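Citrate synthase (Pyrobaculum aerophilum, PDB 2IBP) probably catalyses the condensation of oxaloacetate with acetyl-CoA and water to give citrate and CoA, working as a homodimer of topologically interlinked chains. Local coordinates at residues S60-V65 against R371-V376; R258-I263 against F320-A325; V8-K13 against P21-L26; E99-L104 against P159-Y164; H224-T229 against Y234-A239. One frame throughout, in Å; residues are numbered along the deposited sequence.

Interaction 1: S60-V65 against R371-V376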
# COMPACT_ATOMS: atom_id res chain seq x y z
N SER A 60 10.15 -7.22 29.86
CA SER A 60 8.94 -6.59 29.45
C SER A 60 7.91 -7.58 28.88
O SER A 60 8.05 -8.80 29.02
CB SER A 60 9.28 -5.45 28.48
OG SER A 60 8.21 -4.57 28.29
N THR A 61 6.85 -7.02 28.32
CA THR A 61 5.75 -7.76 27.73
C THR A 61 5.37 -7.02 26.44
O THR A 61 5.77 -5.87 26.25
CB THR A 61 4.51 -7.69 28.64
OG1 THR A 61 4.14 -6.31 28.86
CG2 THR A 61 4.80 -8.35 29.99
N TYR A 62 4.58 -7.64 25.59
CA TYR A 62 4.20 -6.93 24.37
C TYR A 62 3.37 -5.69 24.70
O TYR A 62 3.50 -4.67 24.04
CB TYR A 62 3.46 -7.81 23.39
CG TYR A 62 3.20 -7.10 22.08
CD1 TYR A 62 4.24 -6.80 21.22
CD2 TYR A 62 1.93 -6.71 21.72
CE1 TYR A 62 4.01 -6.16 20.00
CE2 TYR A 62 1.68 -6.12 20.49
CZ TYR A 62 2.73 -5.84 19.64
OH TYR A 62 2.44 -5.21 18.45
N GLU A 63 2.54 -5.76 25.74
CA GLU A 63 1.77 -4.58 26.11
C GLU A 63 2.71 -3.42 26.41
O GLU A 63 2.55 -2.33 25.89
CB GLU A 63 0.88 -4.84 27.33
CG GLU A 63 -0.29 -5.81 27.08
CD GLU A 63 0.06 -7.29 27.27
OE1 GLU A 63 1.25 -7.67 27.14
OE2 GLU A 63 -0.89 -8.07 27.53
N GLU A 64 3.72 -3.67 27.23
CA GLU A 64 4.65 -2.60 27.60
C GLU A 64 5.55 -2.16 26.45
O GLU A 64 5.81 -0.98 26.27
CB GLU A 64 5.48 -3.02 28.81
CG GLU A 64 6.31 -1.92 29.40
CD GLU A 64 7.09 -2.38 30.61
OE1 GLU A 64 8.01 -3.21 30.43
OE2 GLU A 64 6.82 -1.86 31.72
N VAL A 65 6.04 -3.13 25.67
CA VAL A 65 6.89 -2.81 24.54
C VAL A 65 6.10 -2.04 23.48
O VAL A 65 6.64 -1.13 22.86
CB VAL A 65 7.52 -4.09 23.95
CG1 VAL A 65 8.11 -3.82 22.57
CG2 VAL A 65 8.55 -4.63 24.93
N ARG A 371 4.31 -6.57 14.23
CA ARG A 371 4.82 -5.40 13.55
C ARG A 371 3.86 -4.23 13.41
O ARG A 371 4.29 -3.11 13.18
CB ARG A 371 5.32 -5.81 12.17
CG ARG A 371 5.96 -4.71 11.35
CD ARG A 371 7.17 -4.06 12.02
NE ARG A 371 8.13 -5.08 12.48
CZ ARG A 371 9.12 -5.57 11.75
NH1 ARG A 371 9.42 -5.05 10.56
NH2 ARG A 371 9.88 -6.54 12.21
N VAL A 372 2.58 -4.49 13.62
CA VAL A 372 1.59 -3.43 13.48
C VAL A 372 1.95 -2.24 14.37
O VAL A 372 1.78 -1.08 13.98
CB VAL A 372 0.17 -3.92 13.74
CG1 VAL A 372 0.06 -4.54 15.11
CG2 VAL A 372 -0.83 -2.77 13.53
N VAL A 373 2.53 -2.49 15.55
CA VAL A 373 2.89 -1.36 16.39
C VAL A 373 4.01 -0.52 15.76
O VAL A 373 3.98 0.70 15.82
CB VAL A 373 3.21 -1.73 17.84
CG1 VAL A 373 4.49 -2.56 17.97
CG2 VAL A 373 3.30 -0.45 18.69
N GLY A 374 4.99 -1.18 15.14
CA GLY A 374 6.04 -0.47 14.44
C GLY A 374 5.44 0.34 13.29
O GLY A 374 5.76 1.50 13.11
N TRP A 375 4.54 -0.27 12.53
CA TRP A 375 3.94 0.42 11.40
C TRP A 375 3.25 1.69 11.84
O TRP A 375 3.51 2.76 11.27
CB TRP A 375 2.94 -0.46 10.67
CG TRP A 375 3.53 -1.64 9.98
CD1 TRP A 375 4.74 -1.73 9.40
CD2 TRP A 375 2.82 -2.84 9.64
NE1 TRP A 375 4.89 -2.96 8.80
CE2 TRP A 375 3.72 -3.66 8.94
CE3 TRP A 375 1.54 -3.33 9.89
CZ2 TRP A 375 3.38 -4.93 8.49
CZ3 TRP A 375 1.21 -4.61 9.47
CH2 TRP A 375 2.13 -5.39 8.78
N VAL A 376 2.37 1.59 12.83
CA VAL A 376 1.62 2.78 13.28
C VAL A 376 2.57 3.82 13.91
O VAL A 376 2.42 5.03 13.65
CB VAL A 376 0.40 2.45 14.15
CG1 VAL A 376 -0.57 1.58 13.35
CG2 VAL A 376 0.81 1.74 15.45
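Tyr62, in the first turn of helix 62-71, faces Val373 of helix 363-382, which is kinked just here. The backbone nitrogens of Val373 and Gly374 make no bond to the preceding turn, and helical bonding returns with Trp375 N to Arg371 O at 2.9 Å. Thr61 fixes the start of the other helix as its N-cap: its OG1 accepts from Glu64 N at 3.1 Å, and threonine suits the place because its short hydroxyl folds back onto the first turn. The side chains of Tyr62 and Val373 come from opposite directions. With CG of Tyr62 anti to the backbone N (chi1 -174°), the ring is carried across the gap between the helices. Its OH lies 3.4 Å from Val373 CG1, while ring atom CZ is 4.1 Å from the same methyl, which meets the ring obliquely. Val372 CG1 flanks the hydroxyl at 4.2 Å. Both segments belong to the largely helical citrate synthase fold, and helices 141-169 and 198-210 line the same buried region. At the kink Ser370 O, which Gly374 N would take in a regular helix, accepts from Tyr62 OH instead. A phenylalanine in place of Tyr62 would keep the ring but not the hydroxyl, and would probably leave Ser370 O without this partner inside the protein. On the far side of the first helix the carboxylate of Glu64 meets Tyr403 and Arg409 of the second subunit.

Interaction 2: R258-I263 against F320-A325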
# COMPACT_ATOMS: atom_id res chain seq x y z
N ARG A 258 9.61 -26.40 7.04
CA ARG A 258 9.38 -27.41 6.01
C ARG A 258 10.70 -28.10 5.64
O ARG A 258 10.72 -29.29 5.38
CB ARG A 258 8.79 -26.78 4.76
CG ARG A 258 7.38 -26.28 4.94
CD ARG A 258 6.86 -25.74 3.64
NE ARG A 258 5.49 -25.27 3.73
CZ ARG A 258 4.42 -26.04 3.57
NH1 ARG A 258 4.56 -27.35 3.38
NH2 ARG A 258 3.21 -25.51 3.61
N ASN A 259 11.79 -27.34 5.57
CA ASN A 259 13.09 -27.90 5.27
C ASN A 259 13.56 -28.84 6.35
O ASN A 259 14.13 -29.90 6.04
CB ASN A 259 14.14 -26.81 5.07
CG ASN A 259 13.99 -26.09 3.74
OD1 ASN A 259 13.21 -26.50 2.88
ND2 ASN A 259 14.82 -25.08 3.53
N TYR A 260 13.38 -28.46 7.61
CA TYR A 260 13.79 -29.33 8.71
C TYR A 260 13.00 -30.63 8.62
O TYR A 260 13.56 -31.70 8.85
CB TYR A 260 13.61 -28.69 10.10
CG TYR A 260 14.35 -27.38 10.30
CD1 TYR A 260 15.65 -27.21 9.84
CD2 TYR A 260 13.78 -26.35 11.06
CE1 TYR A 260 16.34 -26.02 10.06
CE2 TYR A 260 14.46 -25.15 11.26
CZ TYR A 260 15.73 -25.00 10.76
OH TYR A 260 16.41 -23.81 10.93
N LEU A 261 11.72 -30.54 8.30
CA LEU A 261 10.89 -31.74 8.18
C LEU A 261 11.41 -32.66 7.08
O LEU A 261 11.43 -33.88 7.23
CB LEU A 261 9.43 -31.39 7.93
CG LEU A 261 8.71 -30.77 9.13
CD1 LEU A 261 7.37 -30.19 8.69
CD2 LEU A 261 8.53 -31.79 10.27
N GLU A 262 11.83 -32.07 5.97
CA GLU A 262 12.34 -32.84 4.83
C GLU A 262 13.69 -33.48 5.17
O GLU A 262 13.92 -34.65 4.89
CB GLU A 262 12.49 -31.95 3.60
CG GLU A 262 12.91 -32.70 2.34
CD GLU A 262 12.97 -31.80 1.12
OE1 GLU A 262 12.85 -30.56 1.28
OE2 GLU A 262 13.13 -32.33 -0.00
N ILE A 263 14.54 -32.72 5.85
CA ILE A 263 15.86 -33.19 6.27
C ILE A 263 15.69 -34.43 7.15
O ILE A 263 16.34 -35.46 6.94
CB ILE A 263 16.64 -32.07 6.98
CG1 ILE A 263 17.03 -31.01 5.96
CG2 ILE A 263 17.91 -32.63 7.66
CD1 ILE A 263 17.55 -29.72 6.57
N PHE A 320 13.69 -29.03 16.56
CA PHE A 320 14.70 -28.34 17.35
C PHE A 320 16.06 -29.05 17.25
O PHE A 320 17.11 -28.43 17.11
CB PHE A 320 14.24 -28.19 18.80
CG PHE A 320 15.14 -27.33 19.61
CD1 PHE A 320 15.05 -25.95 19.50
CD2 PHE A 320 16.10 -27.88 20.44
CE1 PHE A 320 15.90 -25.14 20.21
CE2 PHE A 320 16.96 -27.07 21.15
CZ PHE A 320 16.85 -25.69 21.04
N ALA A 321 16.02 -30.38 17.26
CA ALA A 321 17.24 -31.19 17.14
C ALA A 321 17.93 -30.94 15.80
O ALA A 321 19.15 -30.74 15.74
CB ALA A 321 16.89 -32.67 17.26
N ILE A 322 17.13 -30.91 14.73
CA ILE A 322 17.66 -30.67 13.39
C ILE A 322 18.21 -29.26 13.27
O ILE A 322 19.35 -29.06 12.83
CB ILE A 322 16.59 -30.95 12.33
CG1 ILE A 322 16.19 -32.43 12.34
CG2 ILE A 322 17.07 -30.53 10.93
CD1 ILE A 322 14.94 -32.75 11.53
N ALA A 323 17.41 -28.27 13.67
CA ALA A 323 17.86 -26.89 13.63
C ALA A 323 19.12 -26.68 14.47
O ALA A 323 20.07 -26.02 14.05
CB ALA A 323 16.76 -25.95 14.09
N SER A 324 19.16 -27.27 15.67
CA SER A 324 20.33 -27.15 16.53
C SER A 324 21.61 -27.75 15.91
O SER A 324 22.68 -27.16 15.97
CB SER A 324 20.07 -27.83 17.88
OG SER A 324 19.11 -27.11 18.62
N ALA A 325 21.46 -28.90 15.27
CA ALA A 325 22.58 -29.57 14.61
C ALA A 325 23.14 -28.70 13.49
O ALA A 325 24.35 -28.54 13.36
CB ALA A 325 22.14 -30.92 14.08
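Ile322 and Ala323 of helix 319-332 pack against Tyr260 and Ile263, where the two helices cross almost at a right angle (95°), their axes 9.5 Å apart. Along the second helix, Phe320 comes first and turns to the other side, where its ring meets that of Trp348. Its carbonyl oxygen accepts twice from Ser324, from N and from OG, which approach from opposite faces of the carbonyl plane. Ile322 then supplies the wedge. CG2, set anti to the backbone N (chi1 -64° for CG1), lies 3.8 Å from Tyr260 CD1 and 4.0 Å from Ile263 CG2, so one methyl fills the space between two residues a helical turn apart. The other branch runs to CD1, which rests 3.2 Å from Tyr260 O. A beta-branched isoleucine suits this place because its two arms can serve ring and backbone together. Next, Ala323 lays CB over one face of the Tyr260 ring, 4.0 Å from the centroid and 25° off the normal, a CH-pi contact displaced toward the hydroxyl end, with CZ at 3.6 Å. Its small side chain lets the ring lie close to the helix backbone. Ser324, on the far flank, spends its hydroxyl on Phe320 O at 2.8 Å. Tyr260 OH continues past the alanine to bond with Phe347 O, next to Asp346, a predicted active-site residue. Helix 349-356 closes the group through Ile351, which touches both Tyr260 and Ala323, while helix 297-313 covers Phe320, an arrangement consistent with the small domain of citrate synthases.

Interaction 3: V8-K13 against P21-L26; sequences VKTTGK and PIIHGL
Val8 CG1 and Ile23 CD1 stand only 3.4 Å apart, tighter than carbon atoms usually pack, at the point where two chain segments that share a single direct hydrogen bond press together. Ile23 reaches Thr10 as well, tip to tip: its CG2 lies 3.4 Å from Thr10 OG1, and its CD1 is 3.8 Å from Thr10 CG2. With OG1 anti to the backbone N (chi1 -179°), the threonine hydroxyl accepts from Gly12 N at 3.0 Å, forming an ST turn that ends the strand, and also bonds to Glu27 O. A valine at Thr10 would lack that oxygen, and would probably leave Gly12 N and Glu27 O without their partner and the turn free to shift. Further on, His24 N donates to Lys13 O at 2.9 Å, almost straight along the C=O axis, and a water joins Lys13 N to His24 O. Both lie beside the end of the antiparallel hairpin of strands 14-15 and 22-23. Ile23 to Leu26 then form a type II beta turn closed by Leu26 N to Ile23 O, with Gly25 at the positive-phi position that favours glycine. Val8 to Thr10 pair in antiparallel fashion with a strand of the second subunit. Cys19, between the two segments, forms a disulfide with Cys394. The chemistry is thus mixed: apolar packing of Val8, Ile23 and the Thr10 methyl, direct or water-mediated backbone bonds between Lys13 and His24.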
# COMPACT_ATOMS: atom_id res chain seq x y z
N VAL A 8 23.57 11.20 -2.52
CA VAL A 8 22.85 10.08 -1.91
C VAL A 8 23.73 8.84 -1.90
O VAL A 8 24.15 8.37 -2.96
CB VAL A 8 21.55 9.77 -2.70
CG1 VAL A 8 20.87 8.52 -2.17
CG2 VAL A 8 20.62 10.97 -2.68
N LYS A 9 24.02 8.32 -0.71
CA LYS A 9 24.85 7.14 -0.57
C LYS A 9 23.99 5.89 -0.66
O LYS A 9 22.84 5.89 -0.22
CB LYS A 9 25.61 7.16 0.75
CG LYS A 9 26.61 8.30 0.86
CD LYS A 9 27.34 8.29 2.20
CE LYS A 9 28.37 9.41 2.27
NZ LYS A 9 29.10 9.42 3.57
N THR A 10 24.53 4.84 -1.27
CA THR A 10 23.78 3.60 -1.43
C THR A 10 24.69 2.41 -1.68
O THR A 10 25.78 2.55 -2.24
CB THR A 10 22.77 3.72 -2.61
OG1 THR A 10 22.02 2.50 -2.74
CG2 THR A 10 23.50 4.01 -3.92
N THR A 11 24.25 1.25 -1.22
CA THR A 11 24.98 0.01 -1.43
C THR A 11 24.28 -0.80 -2.52
O THR A 11 24.68 -1.92 -2.81
CB THR A 11 25.01 -0.85 -0.14
OG1 THR A 11 23.68 -1.21 0.23
CG2 THR A 11 25.67 -0.08 1.00
N GLY A 12 23.26 -0.21 -3.13
CA GLY A 12 22.49 -0.88 -4.17
C GLY A 12 23.00 -0.64 -5.59
O GLY A 12 24.03 0.00 -5.78
N LYS A 13 22.26 -1.16 -6.56
CA LYS A 13 22.62 -1.02 -7.96
C LYS A 13 22.09 0.29 -8.51
O LYS A 13 20.97 0.70 -8.21
CB LYS A 13 22.07 -2.19 -8.78
CG LYS A 13 22.61 -3.54 -8.32
CD LYS A 13 22.14 -4.68 -9.20
CE LYS A 13 22.59 -6.02 -8.64
NZ LYS A 13 24.07 -6.07 -8.43
N PRO A 21 20.46 9.28 -12.40
CA PRO A 21 20.68 7.96 -11.82
C PRO A 21 19.45 7.35 -11.15
O PRO A 21 18.70 8.05 -10.45
CB PRO A 21 21.77 8.21 -10.79
CG PRO A 21 21.60 9.65 -10.41
CD PRO A 21 21.12 10.35 -11.64
N ILE A 22 19.24 6.06 -11.37
CA ILE A 22 18.14 5.34 -10.72
C ILE A 22 18.73 4.42 -9.65
O ILE A 22 19.54 3.56 -9.97
CB ILE A 22 17.35 4.48 -11.73
CG1 ILE A 22 16.68 5.36 -12.78
CG2 ILE A 22 16.30 3.63 -10.98
CD1 ILE A 22 16.18 4.59 -13.98
N ILE A 23 18.39 4.64 -8.37
CA ILE A 23 18.87 3.75 -7.31
C ILE A 23 17.83 2.64 -7.22
O ILE A 23 16.74 2.84 -6.71
CB ILE A 23 19.07 4.44 -5.92
CG1 ILE A 23 20.16 5.53 -6.03
CG2 ILE A 23 19.49 3.40 -4.88
CD1 ILE A 23 20.48 6.23 -4.70
N HIS A 24 18.18 1.48 -7.75
CA HIS A 24 17.26 0.37 -7.87
C HIS A 24 16.79 -0.10 -6.52
O HIS A 24 17.60 -0.41 -5.64
CB HIS A 24 17.97 -0.75 -8.64
CG HIS A 24 17.06 -1.79 -9.19
ND1 HIS A 24 15.86 -1.48 -9.78
CD2 HIS A 24 17.26 -3.11 -9.41
CE1 HIS A 24 15.31 -2.58 -10.25
NE2 HIS A 24 16.15 -3.58 -10.07
N GLY A 25 15.48 -0.13 -6.34
CA GLY A 25 14.89 -0.50 -5.05
C GLY A 25 15.10 0.57 -3.98
O GLY A 25 14.80 0.34 -2.81
N LEU A 26 15.61 1.74 -4.37
CA LEU A 26 15.89 2.81 -3.41
C LEU A 26 16.69 2.27 -2.21
O LEU A 26 16.51 2.71 -1.06
CB LEU A 26 14.58 3.49 -2.96
CG LEU A 26 13.79 4.18 -4.07
CD1 LEU A 26 12.45 4.67 -3.56
CD2 LEU A 26 14.60 5.32 -4.68
O HOH W 1 19.63 -2.09 -5.44

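Interaction 4: E99-L104 against P159-Y164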
# COMPACT_ATOMS: atom_id res chain seq x y z
N GLU A 99 -18.12 -9.88 9.55
CA GLU A 99 -18.76 -10.41 8.34
C GLU A 99 -17.78 -10.41 7.17
O GLU A 99 -17.80 -11.33 6.35
CB GLU A 99 -20.04 -9.67 8.00
CG GLU A 99 -21.10 -9.85 9.08
CD GLU A 99 -21.38 -11.33 9.39
OE1 GLU A 99 -21.63 -12.10 8.44
OE2 GLU A 99 -21.33 -11.71 10.58
N VAL A 100 -16.96 -9.37 7.06
CA VAL A 100 -15.95 -9.35 6.02
C VAL A 100 -15.02 -10.56 6.18
O VAL A 100 -14.76 -11.28 5.23
CB VAL A 100 -15.17 -8.04 6.03
CG1 VAL A 100 -13.91 -8.13 5.17
CG2 VAL A 100 -16.09 -6.92 5.53
N ILE A 101 -14.54 -10.80 7.40
CA ILE A 101 -13.69 -11.97 7.65
C ILE A 101 -14.42 -13.29 7.30
O ILE A 101 -13.84 -14.18 6.68
CB ILE A 101 -13.22 -12.01 9.11
CG1 ILE A 101 -12.35 -10.77 9.41
CG2 ILE A 101 -12.39 -13.28 9.38
CD1 ILE A 101 -12.06 -10.56 10.92
N ARG A 102 -15.68 -13.40 7.70
CA ARG A 102 -16.48 -14.60 7.43
C ARG A 102 -16.53 -14.86 5.94
O ARG A 102 -16.34 -15.99 5.47
CB ARG A 102 -17.90 -14.42 7.95
CG ARG A 102 -18.76 -15.66 7.82
CD ARG A 102 -20.21 -15.37 8.16
NE ARG A 102 -20.34 -14.72 9.46
CZ ARG A 102 -20.48 -15.35 10.63
NH1 ARG A 102 -20.49 -16.67 10.69
NH2 ARG A 102 -20.59 -14.64 11.74
N ASN A 103 -16.79 -13.80 5.18
CA ASN A 103 -16.86 -13.95 3.73
C ASN A 103 -15.56 -14.37 3.09
O ASN A 103 -15.58 -14.98 2.02
CB ASN A 103 -17.38 -12.70 3.07
CG ASN A 103 -18.86 -12.62 3.17
OD1 ASN A 103 -19.56 -13.49 2.64
ND2 ASN A 103 -19.35 -11.67 3.95
N LEU A 104 -14.46 -14.09 3.76
CA LEU A 104 -13.13 -14.44 3.28
C LEU A 104 -12.52 -15.62 4.05
O LEU A 104 -11.33 -15.88 3.96
CB LEU A 104 -12.24 -13.21 3.38
CG LEU A 104 -12.70 -12.04 2.50
CD1 LEU A 104 -11.72 -10.87 2.62
CD2 LEU A 104 -12.80 -12.54 1.07
N PRO A 159 -4.75 -9.29 16.47
CA PRO A 159 -4.89 -10.71 16.81
C PRO A 159 -6.32 -11.23 16.68
O PRO A 159 -6.53 -12.40 16.41
CB PRO A 159 -4.44 -10.77 18.28
CG PRO A 159 -3.57 -9.55 18.44
CD PRO A 159 -4.24 -8.52 17.61
N THR A 160 -7.29 -10.36 16.90
CA THR A 160 -8.68 -10.76 16.79
C THR A 160 -9.00 -11.12 15.34
O THR A 160 -9.69 -12.10 15.05
CB THR A 160 -9.61 -9.66 17.31
OG1 THR A 160 -9.10 -9.17 18.56
CG2 THR A 160 -11.03 -10.20 17.51
N ILE A 161 -8.53 -10.28 14.43
CA ILE A 161 -8.74 -10.50 13.01
C ILE A 161 -8.15 -11.86 12.61
O ILE A 161 -8.81 -12.69 11.98
CB ILE A 161 -8.11 -9.39 12.17
CG1 ILE A 161 -8.83 -8.06 12.42
CG2 ILE A 161 -8.20 -9.74 10.68
CD1 ILE A 161 -8.21 -6.90 11.69
N VAL A 162 -6.90 -12.08 12.99
CA VAL A 162 -6.21 -13.32 12.68
C VAL A 162 -6.95 -14.54 13.23
O VAL A 162 -7.21 -15.51 12.52
CB VAL A 162 -4.76 -13.27 13.18
CG1 VAL A 162 -4.06 -14.63 12.99
CG2 VAL A 162 -4.00 -12.13 12.49
N ALA A 163 -7.25 -14.50 14.53
CA ALA A 163 -7.92 -15.61 15.20
C ALA A 163 -9.31 -15.89 14.63
O ALA A 163 -9.68 -17.05 14.41
CB ALA A 163 -8.01 -15.36 16.70
N TYR A 164 -10.09 -14.83 14.34
CA TYR A 164 -11.43 -15.03 13.81
C TYR A 164 -11.36 -15.69 12.44
O TYR A 164 -12.10 -16.61 12.14
CB TYR A 164 -12.16 -13.70 13.67
CG TYR A 164 -12.77 -13.17 14.95
CD1 TYR A 164 -12.39 -13.65 16.19
CD2 TYR A 164 -13.65 -12.08 14.92
CE1 TYR A 164 -12.95 -13.15 17.36
CE2 TYR A 164 -14.18 -11.55 16.09
CZ TYR A 164 -13.81 -12.09 17.31
OH TYR A 164 -14.31 -11.56 18.49
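Ile101 of helix 95-103 meets Ile161 and Tyr164 of the long helix 141-169, and its side chain carries the whole contact. From CB it divides in two. The CG2 branch, anti to the backbone N, comes to 4.0 Å from the carbonyl carbon C of Tyr164. The longer branch leaves through CG1 beside the backbone N (chi1 -63°) and stays extended (chi2 168°), which delivers CD1 to the surface of the other helix. There CD1 lies 3.9 Å from Ile161 CA and 4.0 Å from Ile161 CG2, the two isoleucine side chains crossing at about a right angle. Tyr164 CB borders the same methyl at 4.2 Å. The tyrosine ring leads away, with Thr160 CG2 over one face, and its OH bonds to Glu92. Because Ile101 also touches His165 and Phe168, it sits as a knob in a hole made by Ile161, Tyr164, His165 and Phe168, and a branched aliphatic chain fills such a hole without needing a polar partner. Ala116 of helix 109-123 and Leu93 of a loop both touch the two isoleucines, and the flank of helix 95-103 at Glu99 and Asn103 faces the second subunit.

Interaction 5: H224-T229 against Y234-A239; sequences HVVAST and YSSVAA
Val226 has CG1 anti to the backbone N (chi1 168°) and CG2 anti to the carbonyl carbon, so its two methyls straddle a turn of the next helix: one goes to Ser236, the other to Ala239. Ser236 answers with OG held beside its own backbone N (chi1 -63°). That torsion lets the hydroxyl bond back to Asp232 O, one turn earlier, while its flank remains against the valine. Val226 CG1 lies 3.4 Å from Ser236 OG and 3.7 Å from Ser236 CA, and CG2 is 3.4 Å from Ala239 CB, a carbon pair closer than normal packing. Ala227 CB adds a contact of 3.6 Å to the same OG; Ala227 N also comes near it, but the angle is too poor for a hydrogen bond. Small residues suit this side of helix 233-244, since serine and alanine allow the backbones as near as 5.3 Å between Val226 CA and Ser236 CA. The serine hydroxyl is buried, yet its bond to Asp232 O, the residue just before this helix, gives it a polar partner. Past the valine, Ser228 OG donates to Val225 O at 2.7 Å and accepts from Phe389 N, tying the end of helix 218-227 to the chain near the C-terminus. Val226 also packs on Ala239 of the second subunit, and Ser235 OG bonds to Glu114 of that subunit. Two successive helices joined by a short turn, both touching the partner chain, are consistent with the helical sandwich at the dimer interface of citrate synthases.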
# COMPACT_ATOMS: atom_id res chain seq x y z
N HIS A 224 4.29 4.18 4.96
CA HIS A 224 4.72 5.57 4.80
C HIS A 224 4.14 6.19 3.55
O HIS A 224 3.75 7.35 3.54
CB HIS A 224 6.24 5.71 4.69
CG HIS A 224 6.95 5.68 6.01
ND1 HIS A 224 7.31 4.51 6.63
CD2 HIS A 224 7.43 6.68 6.78
CE1 HIS A 224 8.00 4.79 7.73
NE2 HIS A 224 8.07 6.11 7.85
N VAL A 225 4.20 5.46 2.45
CA VAL A 225 3.74 6.02 1.17
C VAL A 225 2.25 6.36 1.24
O VAL A 225 1.82 7.43 0.82
CB VAL A 225 4.05 5.08 0.01
CG1 VAL A 225 3.43 5.61 -1.30
CG2 VAL A 225 5.55 4.95 -0.16
N VAL A 226 1.47 5.44 1.79
CA VAL A 226 0.05 5.64 1.93
C VAL A 226 -0.21 6.76 2.92
O VAL A 226 -0.95 7.68 2.64
CB VAL A 226 -0.66 4.34 2.35
CG1 VAL A 226 -2.09 4.62 2.78
CG2 VAL A 226 -0.59 3.32 1.22
N ALA A 227 0.46 6.73 4.07
CA ALA A 227 0.25 7.77 5.07
C ALA A 227 0.67 9.13 4.57
O ALA A 227 0.10 10.15 4.99
CB ALA A 227 0.99 7.44 6.35
N SER A 228 1.59 9.18 3.61
CA SER A 228 2.13 10.46 3.13
C SER A 228 1.09 11.32 2.40
O SER A 228 1.29 12.53 2.26
CB SER A 228 3.36 10.29 2.25
OG SER A 228 3.01 9.86 0.95
N THR A 229 0.01 10.69 1.94
CA THR A 229 -1.09 11.38 1.29
C THR A 229 -2.12 11.85 2.31
O THR A 229 -3.16 12.40 1.95
CB THR A 229 -1.83 10.47 0.31
OG1 THR A 229 -2.52 9.43 1.01
CG2 THR A 229 -0.90 9.88 -0.72
N TYR A 234 -5.75 3.06 9.26
CA TYR A 234 -6.18 1.72 8.90
C TYR A 234 -5.73 1.41 7.47
O TYR A 234 -5.22 0.34 7.20
CB TYR A 234 -7.68 1.58 9.04
CG TYR A 234 -8.19 1.47 10.46
CD1 TYR A 234 -8.49 0.23 11.01
CD2 TYR A 234 -8.49 2.60 11.21
CE1 TYR A 234 -9.03 0.10 12.26
CE2 TYR A 234 -9.01 2.48 12.50
CZ TYR A 234 -9.29 1.23 13.01
OH TYR A 234 -9.84 1.07 14.28
N SER A 235 -5.98 2.33 6.56
CA SER A 235 -5.58 2.12 5.17
C SER A 235 -4.07 1.94 5.03
O SER A 235 -3.58 1.11 4.25
CB SER A 235 -6.09 3.27 4.30
OG SER A 235 -7.50 3.22 4.29
N SER A 236 -3.31 2.70 5.82
CA SER A 236 -1.85 2.57 5.80
C SER A 236 -1.42 1.17 6.26
O SER A 236 -0.52 0.54 5.68
CB SER A 236 -1.23 3.65 6.65
OG SER A 236 -1.53 4.94 6.12
N VAL A 237 -2.08 0.67 7.30
CA VAL A 237 -1.78 -0.67 7.79
C VAL A 237 -2.21 -1.73 6.77
O VAL A 237 -1.47 -2.69 6.53
CB VAL A 237 -2.37 -0.91 9.19
CG1 VAL A 237 -2.28 -2.40 9.56
CG2 VAL A 237 -1.63 -0.06 10.20
N ALA A 238 -3.36 -1.53 6.13
CA ALA A 238 -3.82 -2.48 5.11
C ALA A 238 -2.77 -2.57 4.00
O ALA A 238 -2.44 -3.66 3.54
CB ALA A 238 -5.18 -2.06 4.56
N ALA A 239 -2.20 -1.42 3.60
CA ALA A 239 -1.15 -1.39 2.59
C ALA A 239 0.12 -2.09 3.07
O ALA A 239 0.75 -2.80 2.31
CB ALA A 239 -0.83 0.06 2.17

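Overall arrangement
Along the chain interaction 3 comes first and is complete before the others begin. Interaction 1 then spans most of the remaining sequence, joining helix 62-71 to helix 363-382, and interactions 4, 5 and 2 follow one another within that span. Interactions 1 and 5 touch directly, Val376 CG1 lying 3.7 Å from Val237 CG2, and interaction 4 is about 21 Å from each of them, centre to centre. Interaction 2 stands about 38 Å from interaction 5, on the opposite side of the chain's centre, and nearest the predicted active site. All but interaction 2 reach the second subunit, so the dimer shares both the helical core and the N-terminal strands.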